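Enoyl-CoA hydratase subunit II (Geobacillus kaustophilus, PDB 2EJ5) probably acts on CoA thioester intermediates of phenylacetic acid breakdown, as a member of the enoyl-CoA hydratase/isomerase (crotonase) family. Local coordinates at residues Q30-V35 with A84-A89; A113-F118 with L143-R148; P129-I132 with V137-A140. All coordinates share one frame; numbering follows the deposited sequence.

Contact 1 of 3, residues Q30-V35 with A84-A89; sequences QMNAEV and APMMKA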
loop_
_atom_site.group_PDB
_atom_site.type_symbol
_atom_site.label_atom_id
_atom_site.label_comp_id
_atom_site.label_asym_id
_atom_site.label_seq_id
_atom_site.Cartn_x
_atom_site.Cartn_y
_atom_site.Cartn_z
ATOM N N GLN A 30 -28.506 14.657 -12.669
ATOM C CA GLN A 30 -29.215 14.943 -11.426
ATOM C C GLN A 30 -28.971 13.917 -10.292
ATOM O O GLN A 30 -29.034 14.304 -9.139
ATOM C CB GLN A 30 -30.715 15.261 -11.620
ATOM C CG GLN A 30 -31.661 14.094 -11.732
ATOM C CD GLN A 30 -33.121 14.545 -11.798
ATOM O OE1 GLN A 30 -33.723 14.968 -10.784
ATOM N NE2 GLN A 30 -33.699 14.464 -12.994
ATOM N N MET A 31 -28.698 12.655 -10.619
ATOM C CA MET A 31 -28.257 11.681 -9.602
ATOM C C MET A 31 -26.957 12.164 -9.001
ATOM O O MET A 31 -26.814 12.158 -7.800
ATOM C CB MET A 31 -28.097 10.253 -10.134
ATOM C CG MET A 31 -27.769 9.215 -8.988
ATOM S SD MET A 31 -27.377 7.516 -9.429
ATOM C CE MET A 31 -26.907 7.041 -7.812
ATOM N N ASN A 32 -26.016 12.572 -9.850
ATOM C CA ASN A 32 -24.773 13.159 -9.373
ATOM C C ASN A 32 -25.030 14.326 -8.454
ATOM O O ASN A 32 -24.445 14.421 -7.395
ATOM C CB ASN A 32 -23.860 13.584 -10.540
ATOM C CG ASN A 32 -23.172 12.428 -11.166
ATOM O OD1 ASN A 32 -22.518 11.630 -10.476
ATOM N ND2 ASN A 32 -23.310 12.294 -12.476
ATOM N N ALA A 33 -25.905 15.241 -8.885
ATOM C CA ALA A 33 -26.205 16.403 -8.109
ATOM C C ALA A 33 -26.921 16.093 -6.797
ATOM O O ALA A 33 -26.693 16.773 -5.796
ATOM C CB ALA A 33 -27.042 17.378 -8.946
ATOM N N GLU A 34 -27.825 15.119 -6.818
ATOM C CA GLU A 34 -28.612 14.792 -5.611
ATOM C C GLU A 34 -27.726 14.096 -4.579
ATOM O O GLU A 34 -27.797 14.388 -3.405
ATOM C CB GLU A 34 -29.834 13.938 -5.962
ATOM C CG GLU A 34 -30.845 14.706 -6.861
ATOM C CD GLU A 34 -32.092 13.918 -7.189
ATOM O OE1 GLU A 34 -32.026 12.666 -7.224
ATOM O OE2 GLU A 34 -33.152 14.571 -7.429
ATOM N N VAL A 35 -26.856 13.201 -5.043
ATOM C CA VAL A 35 -25.956 12.492 -4.126
ATOM C C VAL A 35 -25.057 13.498 -3.413
ATOM O O VAL A 35 -24.874 13.399 -2.205
ATOM C CB VAL A 35 -25.168 11.403 -4.849
ATOM C CG1 VAL A 35 -23.989 10.892 -3.960
ATOM C CG2 VAL A 35 -26.088 10.221 -5.238
ATOM N N ALA A 84 -16.853 15.261 -10.101
ATOM C CA ALA A 84 -15.928 15.924 -9.163
ATOM C C ALA A 84 -16.606 16.472 -7.887
ATOM O O ALA A 84 -16.149 16.164 -6.785
ATOM C CB ALA A 84 -15.060 17.008 -9.879
ATOM N N PRO A 85 -17.712 17.242 -8.014
ATOM C CA PRO A 85 -18.406 17.701 -6.794
ATOM C C PRO A 85 -18.905 16.578 -5.858
ATOM O O PRO A 85 -18.858 16.740 -4.617
ATOM C CB PRO A 85 -19.605 18.486 -7.341
ATOM C CG PRO A 85 -19.185 18.930 -8.688
ATOM C CD PRO A 85 -18.372 17.773 -9.228
ATOM N N MET A 86 -19.387 15.486 -6.450
ATOM C CA MET A 86 -19.895 14.317 -5.734
ATOM C C MET A 86 -18.743 13.607 -5.003
ATOM O O MET A 86 -18.838 13.317 -3.813
ATOM C CB MET A 86 -20.580 13.363 -6.722
ATOM C CG MET A 86 -21.402 12.181 -6.064
ATOM S SD MET A 86 -22.086 10.877 -7.082
ATOM C CE MET A 86 -20.646 10.083 -7.834
ATOM N N MET A 87 -17.663 13.324 -5.725
ATOM C CA MET A 87 -16.513 12.650 -5.119
ATOM C C MET A 87 -15.810 13.527 -4.110
ATOM O O MET A 87 -15.310 13.017 -3.110
ATOM C CB MET A 87 -15.555 12.069 -6.200
ATOM C CG MET A 87 -16.270 11.077 -7.213
ATOM S SD MET A 87 -17.247 9.705 -6.528
ATOM C CE MET A 87 -15.962 8.830 -5.635
ATOM N N LYS A 88 -15.801 14.848 -4.311
ATOM C CA LYS A 88 -15.216 15.749 -3.302
ATOM C C LYS A 88 -16.077 15.799 -2.054
ATOM O O LYS A 88 -15.546 15.823 -0.940
ATOM C CB LYS A 88 -15.020 17.177 -3.824
ATOM C CG LYS A 88 -14.041 17.256 -4.975
ATOM C CD LYS A 88 -13.800 18.686 -5.360
ATOM C CE LYS A 88 -12.571 18.750 -6.206
ATOM N NZ LYS A 88 -12.537 20.035 -6.992
ATOM N N ALA A 89 -17.409 15.834 -2.234
ATOM C CA ALA A 89 -18.305 15.779 -1.068
ATOM C C ALA A 89 -18.060 14.482 -0.280
ATOM O O ALA A 89 -17.953 14.506 0.935
ATOM C CB ALA A 89 -19.796 15.867 -1.484
#
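Met86 reaches from helix 75-92 to Asn32 and Val35 of helix 29-44, and its side chain takes part in every close pair of the contact. With CG anti to the backbone N (chi1 -170°), the thioether chain runs out across the gap, where the backbones come nearest at Asn32 and Met86, with 6.2 Å between their CA atoms. Met86 CB meets the margin of the other helix, with Asn32 O at 4.1 Å. That carbonyl oxygen also serves the hydroxyl of Thr36, one turn further along helix 29-44. One bond further out, Met86 CG meets the methyl Val35 CG1 at 3.6 Å, an ordinary aliphatic contact. The sulphur comes next: Met86 SD lies 3.7 Å from Val35 CG1 and 3.8 Å from Val35 CB, so the branch point of the valine is covered as well as one of its methyls. At chi3 (62°) the chain bends, and its end, sulphur and methyl together, lies beside the amide of Asn32, whose side chain crosses that of Met86 at about a right angle. Val35 turns its CG1 methyl to the methionine; elsewhere the valine packs on Ile5, Leu16 and Leu18, so that it sits between helix 75-92 and strands 5-10 and 13-18 of the six-stranded sheet. Thr36 adds to the same interface by touching both Met86 and Ala89. All three residues that meet here are buried. On the valine side the two helices are thus held together by dispersion forces and shape fit, the polarisable sulphur lying against aliphatic carbon, while the Asn32 amide meets the sulphur end of Met86 without any hydrogen bond between the two segments.

Contact 2 of 3, residues A113-F118 with L143-R148; sequences ALACDF and LYYLPR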
loop_
_atom_site.group_PDB
_atom_site.type_symbol
_atom_site.label_atom_id
_atom_site.label_comp_id
_atom_site.label_asym_id
_atom_site.label_seq_id
_atom_site.Cartn_x
_atom_site.Cartn_y
_atom_site.Cartn_z
ATOM N N ALA A 113 -18.101 2.727 -4.748
ATOM C CA ALA A 113 -17.922 1.750 -3.665
ATOM C C ALA A 113 -16.502 1.825 -3.040
ATOM O O ALA A 113 -16.337 1.779 -1.820
ATOM C CB ALA A 113 -18.244 0.339 -4.149
ATOM N N LEU A 114 -15.481 1.991 -3.890
ATOM C CA LEU A 114 -14.099 2.080 -3.417
ATOM C C LEU A 114 -13.865 3.331 -2.576
ATOM O O LEU A 114 -12.966 3.348 -1.714
ATOM C CB LEU A 114 -13.154 2.101 -4.629
ATOM C CG LEU A 114 -13.180 0.940 -5.612
ATOM C CD1 LEU A 114 -12.125 1.160 -6.732
ATOM C CD2 LEU A 114 -12.936 -0.410 -4.881
ATOM N N ALA A 115 -14.637 4.400 -2.839
ATOM C CA ALA A 115 -14.485 5.663 -2.096
ATOM C C ALA A 115 -15.119 5.644 -0.700
ATOM O O ALA A 115 -14.874 6.552 0.126
ATOM C CB ALA A 115 -15.020 6.876 -2.911
ATOM N N CYS A 116 -15.959 4.638 -0.433
ATOM C CA CYS A 116 -16.592 4.521 0.886
ATOM C C CYS A 116 -15.636 3.920 1.901
ATOM O O CYS A 116 -14.631 3.358 1.527
ATOM C CB CYS A 116 -17.877 3.693 0.791
ATOM S SG CYS A 116 -19.145 4.580 -0.220
ATOM N N ASP A 117 -15.966 4.031 3.186
ATOM C CA ASP A 117 -15.066 3.579 4.267
ATOM C C ASP A 117 -15.127 2.064 4.491
ATOM O O ASP A 117 -14.100 1.431 4.836
ATOM C CB ASP A 117 -15.403 4.290 5.595
ATOM C CG ASP A 117 -15.397 5.800 5.462
ATOM O OD1 ASP A 117 -14.395 6.355 4.940
ATOM O OD2 ASP A 117 -16.383 6.438 5.899
ATOM N N PHE A 118 -16.319 1.497 4.340
ATOM C CA PHE A 118 -16.544 0.057 4.473
ATOM C C PHE A 118 -17.361 -0.398 3.281
ATOM O O PHE A 118 -18.179 0.398 2.756
ATOM C CB PHE A 118 -17.342 -0.241 5.754
ATOM C CG PHE A 118 -16.703 0.281 7.019
ATOM C CD1 PHE A 118 -15.715 -0.472 7.683
ATOM C CD2 PHE A 118 -17.092 1.501 7.560
ATOM C CE1 PHE A 118 -15.117 -0.027 8.854
ATOM C CE2 PHE A 118 -16.507 1.960 8.743
ATOM C CZ PHE A 118 -15.515 1.189 9.402
ATOM N N LEU A 143 -8.523 5.270 -9.737
ATOM C CA LEU A 143 -7.109 4.985 -9.643
ATOM C C LEU A 143 -6.373 5.744 -8.539
ATOM O O LEU A 143 -5.179 5.545 -8.341
ATOM C CB LEU A 143 -6.436 5.170 -11.015
ATOM C CG LEU A 143 -6.986 4.239 -12.110
ATOM C CD1 LEU A 143 -6.324 4.649 -13.442
ATOM C CD2 LEU A 143 -6.762 2.790 -11.818
ATOM N N TYR A 144 -7.088 6.598 -7.821
ATOM C CA TYR A 144 -6.533 7.192 -6.616
ATOM C C TYR A 144 -6.805 6.219 -5.476
ATOM O O TYR A 144 -5.919 5.926 -4.662
ATOM C CB TYR A 144 -7.184 8.561 -6.314
ATOM C CG TYR A 144 -6.495 9.277 -5.162
ATOM C CD1 TYR A 144 -5.350 10.080 -5.375
ATOM C CD2 TYR A 144 -6.973 9.130 -3.843
ATOM C CE1 TYR A 144 -4.715 10.740 -4.303
ATOM C CE2 TYR A 144 -6.338 9.772 -2.768
ATOM C CZ TYR A 144 -5.221 10.570 -2.999
ATOM O OH TYR A 144 -4.599 11.190 -1.903
ATOM N N TYR A 145 -8.042 5.700 -5.410
ATOM C CA TYR A 145 -8.394 4.779 -4.329
ATOM C C TYR A 145 -7.808 3.393 -4.443
ATOM O O TYR A 145 -7.392 2.788 -3.441
ATOM C CB TYR A 145 -9.915 4.655 -4.231
ATOM C CG TYR A 145 -10.518 5.984 -3.808
ATOM C CD1 TYR A 145 -10.269 6.492 -2.550
ATOM C CD2 TYR A 145 -11.291 6.738 -4.683
ATOM C CE1 TYR A 145 -10.797 7.743 -2.157
ATOM C CE2 TYR A 145 -11.810 7.995 -4.307
ATOM C CZ TYR A 145 -11.573 8.471 -3.042
ATOM O OH TYR A 145 -12.089 9.708 -2.633
ATOM N N LEU A 146 -7.837 2.869 -5.658
ATOM C CA LEU A 146 -7.622 1.432 -5.853
ATOM C C LEU A 146 -6.203 1.011 -5.446
ATOM O O LEU A 146 -6.068 0.054 -4.740
ATOM C CB LEU A 146 -7.943 1.006 -7.290
ATOM C CG LEU A 146 -7.959 -0.492 -7.562
ATOM C CD1 LEU A 146 -8.922 -1.260 -6.533
ATOM C CD2 LEU A 146 -8.299 -0.740 -9.063
ATOM N N PRO A 147 -5.148 1.704 -5.918
ATOM C CA PRO A 147 -3.836 1.227 -5.456
ATOM C C PRO A 147 -3.635 1.416 -3.950
ATOM O O PRO A 147 -2.817 0.685 -3.364
ATOM C CB PRO A 147 -2.834 2.103 -6.205
ATOM C CG PRO A 147 -3.613 2.828 -7.245
ATOM C CD PRO A 147 -5.037 2.863 -6.808
ATOM N N ARG A 148 -4.340 2.377 -3.337
ATOM C CA ARG A 148 -4.284 2.525 -1.863
ATOM C C ARG A 148 -4.990 1.392 -1.123
ATOM O O ARG A 148 -4.852 1.286 0.111
ATOM C CB ARG A 148 -4.856 3.866 -1.369
ATOM C CG ARG A 148 -4.085 5.133 -1.855
ATOM C CD ARG A 148 -2.622 5.111 -1.562
ATOM N NE ARG A 148 -2.012 6.316 -2.172
ATOM C CZ ARG A 148 -2.681 7.452 -2.367
ATOM N NH1 ARG A 148 -3.905 7.503 -1.920
ATOM N NH2 ARG A 148 -2.107 8.502 -2.972
HETATM O O HOH W 1 -13.754 9.047 -0.061
#
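The ring of Tyr145 lies with one face against Ala115, while Leu114 fits beside the root of the tyrosine and reaches on to Leu146; in this crotonase fold the contact packs helix 142-150 on the end of helix 108-115. Ala115 CA stands almost exactly above the middle of the ring, 4.0 Å from the Tyr145 centroid and 4° off the normal, which makes a well-aligned CH-pi contact. The methyl of the alanine leans toward the hydroxyl half of the same face, with Ala115 CB 3.7 Å from Tyr145 CE2. Tyr145 holds CG anti to its carbonyl carbon (chi1 -66°), and this sends the ring across to the last turn of helix 108-115. At the base of the tyrosine, Leu114 CB meets Tyr145 CB at 4.1 Å. Farther along, the two leucine side chains cross at a slant and touch by single methyls, Leu114 CD1 and Leu146 CD1, 4.0 Å apart. Helix 75-92 closes in through Met87 and Leu90 on Ala115 and His91 on Tyr145. The adjacent Tyr144 meets Phe219 of the second subunit edge-to-face. One water donates to Ala115 O at 2.7 Å and pairs with Tyr145 OH at 3.1 Å. Dispersion and CH-pi contact thus join the two helices, and the water satisfies both phenol and carbonyl.

Contact 3 of 3, residues P129-I132 with V137-A140; sequences PAFI and VPDA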
loop_
_atom_site.group_PDB
_atom_site.type_symbol
_atom_site.label_atom_id
_atom_site.label_comp_id
_atom_site.label_asym_id
_atom_site.label_seq_id
_atom_site.Cartn_x
_atom_site.Cartn_y
_atom_site.Cartn_z
ATOM N N PRO A 129 -14.544 -3.690 -13.313
ATOM C CA PRO A 129 -13.793 -2.495 -13.728
ATOM C C PRO A 129 -13.876 -2.406 -15.246
ATOM O O PRO A 129 -12.917 -2.743 -15.957
ATOM C CB PRO A 129 -12.359 -2.782 -13.263
ATOM C CG PRO A 129 -12.271 -4.260 -12.995
ATOM C CD PRO A 129 -13.666 -4.856 -13.115
ATOM N N ALA A 130 -15.027 -1.973 -15.722
ATOM C CA ALA A 130 -15.442 -2.238 -17.097
ATOM C C ALA A 130 -14.986 -1.175 -18.098
ATOM O O ALA A 130 -15.084 -1.397 -19.320
ATOM C CB ALA A 130 -16.955 -2.387 -17.159
ATOM N N PHE A 131 -14.491 -0.047 -17.589
ATOM C CA PHE A 131 -14.053 1.096 -18.428
ATOM C C PHE A 131 -13.241 0.668 -19.676
ATOM O O PHE A 131 -13.561 1.055 -20.827
ATOM C CB PHE A 131 -13.210 2.062 -17.572
ATOM C CG PHE A 131 -13.821 2.441 -16.252
ATOM C CD1 PHE A 131 -14.642 3.559 -16.147
ATOM C CD2 PHE A 131 -13.500 1.700 -15.093
ATOM C CE1 PHE A 131 -15.156 3.972 -14.911
ATOM C CE2 PHE A 131 -14.017 2.070 -13.856
ATOM C CZ PHE A 131 -14.852 3.227 -13.758
ATOM N N ILE A 132 -12.229 -0.167 -19.462
ATOM C CA ILE A 132 -11.306 -0.572 -20.534
ATOM C C ILE A 132 -12.001 -1.217 -21.756
ATOM O O ILE A 132 -11.556 -1.037 -22.914
ATOM C CB ILE A 132 -10.143 -1.476 -20.024
ATOM C CG1 ILE A 132 -9.024 -1.575 -21.087
ATOM C CG2 ILE A 132 -10.643 -2.896 -19.572
ATOM C CD1 ILE A 132 -8.248 -0.261 -21.274
ATOM N N VAL A 137 -10.762 5.043 -19.377
ATOM C CA VAL A 137 -9.921 4.831 -18.206
ATOM C C VAL A 137 -10.836 4.780 -16.968
ATOM O O VAL A 137 -11.914 5.381 -16.975
ATOM C CB VAL A 137 -8.856 5.970 -18.034
ATOM C CG1 VAL A 137 -7.986 6.132 -19.305
ATOM C CG2 VAL A 137 -9.513 7.280 -17.730
ATOM N N PRO A 138 -10.431 4.032 -15.916
ATOM C CA PRO A 138 -11.216 4.125 -14.693
ATOM C C PRO A 138 -11.202 5.547 -14.157
ATOM O O PRO A 138 -10.148 6.160 -14.118
ATOM C CB PRO A 138 -10.513 3.147 -13.740
ATOM C CG PRO A 138 -9.861 2.083 -14.706
ATOM C CD PRO A 138 -9.340 3.038 -15.805
ATOM N N ASP A 139 -12.370 6.049 -13.773
ATOM C CA ASP A 139 -12.518 7.442 -13.367
ATOM C C ASP A 139 -13.381 7.681 -12.099
ATOM O O ASP A 139 -13.699 6.740 -11.383
ATOM C CB ASP A 139 -13.011 8.267 -14.550
ATOM C CG ASP A 139 -14.433 7.885 -14.988
ATOM O OD1 ASP A 139 -15.127 7.126 -14.242
ATOM O OD2 ASP A 139 -14.848 8.338 -16.092
ATOM N N ALA A 140 -13.774 8.933 -11.849
ATOM C CA ALA A 140 -14.394 9.330 -10.563
ATOM C C ALA A 140 -13.510 8.876 -9.384
ATOM O O ALA A 140 -14.021 8.394 -8.344
ATOM C CB ALA A 140 -15.813 8.707 -10.434
#
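Phe131 turns CG anti to its carbonyl carbon (chi1 -49°) and Asp139 sets its carboxylate between backbone N and carbonyl carbon (chi1 66°), and these two rotations bring the ring over Pro138 and the carboxylate to the CE1 corner of the ring. Both lie in the loop of the crotonase fold that joins strand 126-128 to helix 142-150; in hydratases of the family a catalytic glutamate comes from this loop, but no such role is inferred here for Phe131 or Asp139. Phe131 lies in a short 3-10 segment and lays its ring over the 137-139 chain. Pro138 CA sits over the middle of one face, 3.4 Å from the Phe131 centroid, a close CH-pi contact. The proline ring continues the packing at one side, with Pro138 CB 3.6 Å from Phe131 CD2, the two side chains oblique to each other. Asp139 N lies above the same face, displaced toward the rim. Near the root of the phenylalanine, Val137 O approaches Phe131 CD1 to 3.4 Å. This carbonyl also accepts a hydrogen bond from Gln230 NE2 of the second subunit, which binds Asp139 OD2 as well, so one amide from a neighbouring chain fixes two points of the loop. Within the chain, Ser111 OG of helix 108-115 hydrogen-bonds to Asp139 O, Met110 packs on Phe131, and His142 meets the Phe131 ring edge-to-face. The loop is thus folded on itself around an aromatic ring and held from both its own chain and the trimer partner. The carboxylate and ring planes stand 76° apart. OD2 is bonded to Gln230 of the second subunit, while Asp139 OD1 lies 3.2 Å from Phe131 CE1.

Overall arrangement
Contact 1 comes first along the chain; contact 3 then falls between the two halves of contact 2, in the loop that leads into helix 142-150. The centres of contacts 1 and 2 are about 16 Å apart, those of 1 and 3 about 18 Å, and those of 2 and 3 about 13 Å. Helix 75-92 is shared: its Met86 faces helix 29-44, while Met87 CE lies 3.5 Å from Ala115 CB of contact 2 and 3.4 Å from Ala140 O of contact 3. Leu143 also packs on Pro138. Contacts 2 and 3 hydrogen-bond to the second subunit, on which 84-89 packs through Lys88, so helix 75-92 stands between the sheet side and these subunit-facing parts.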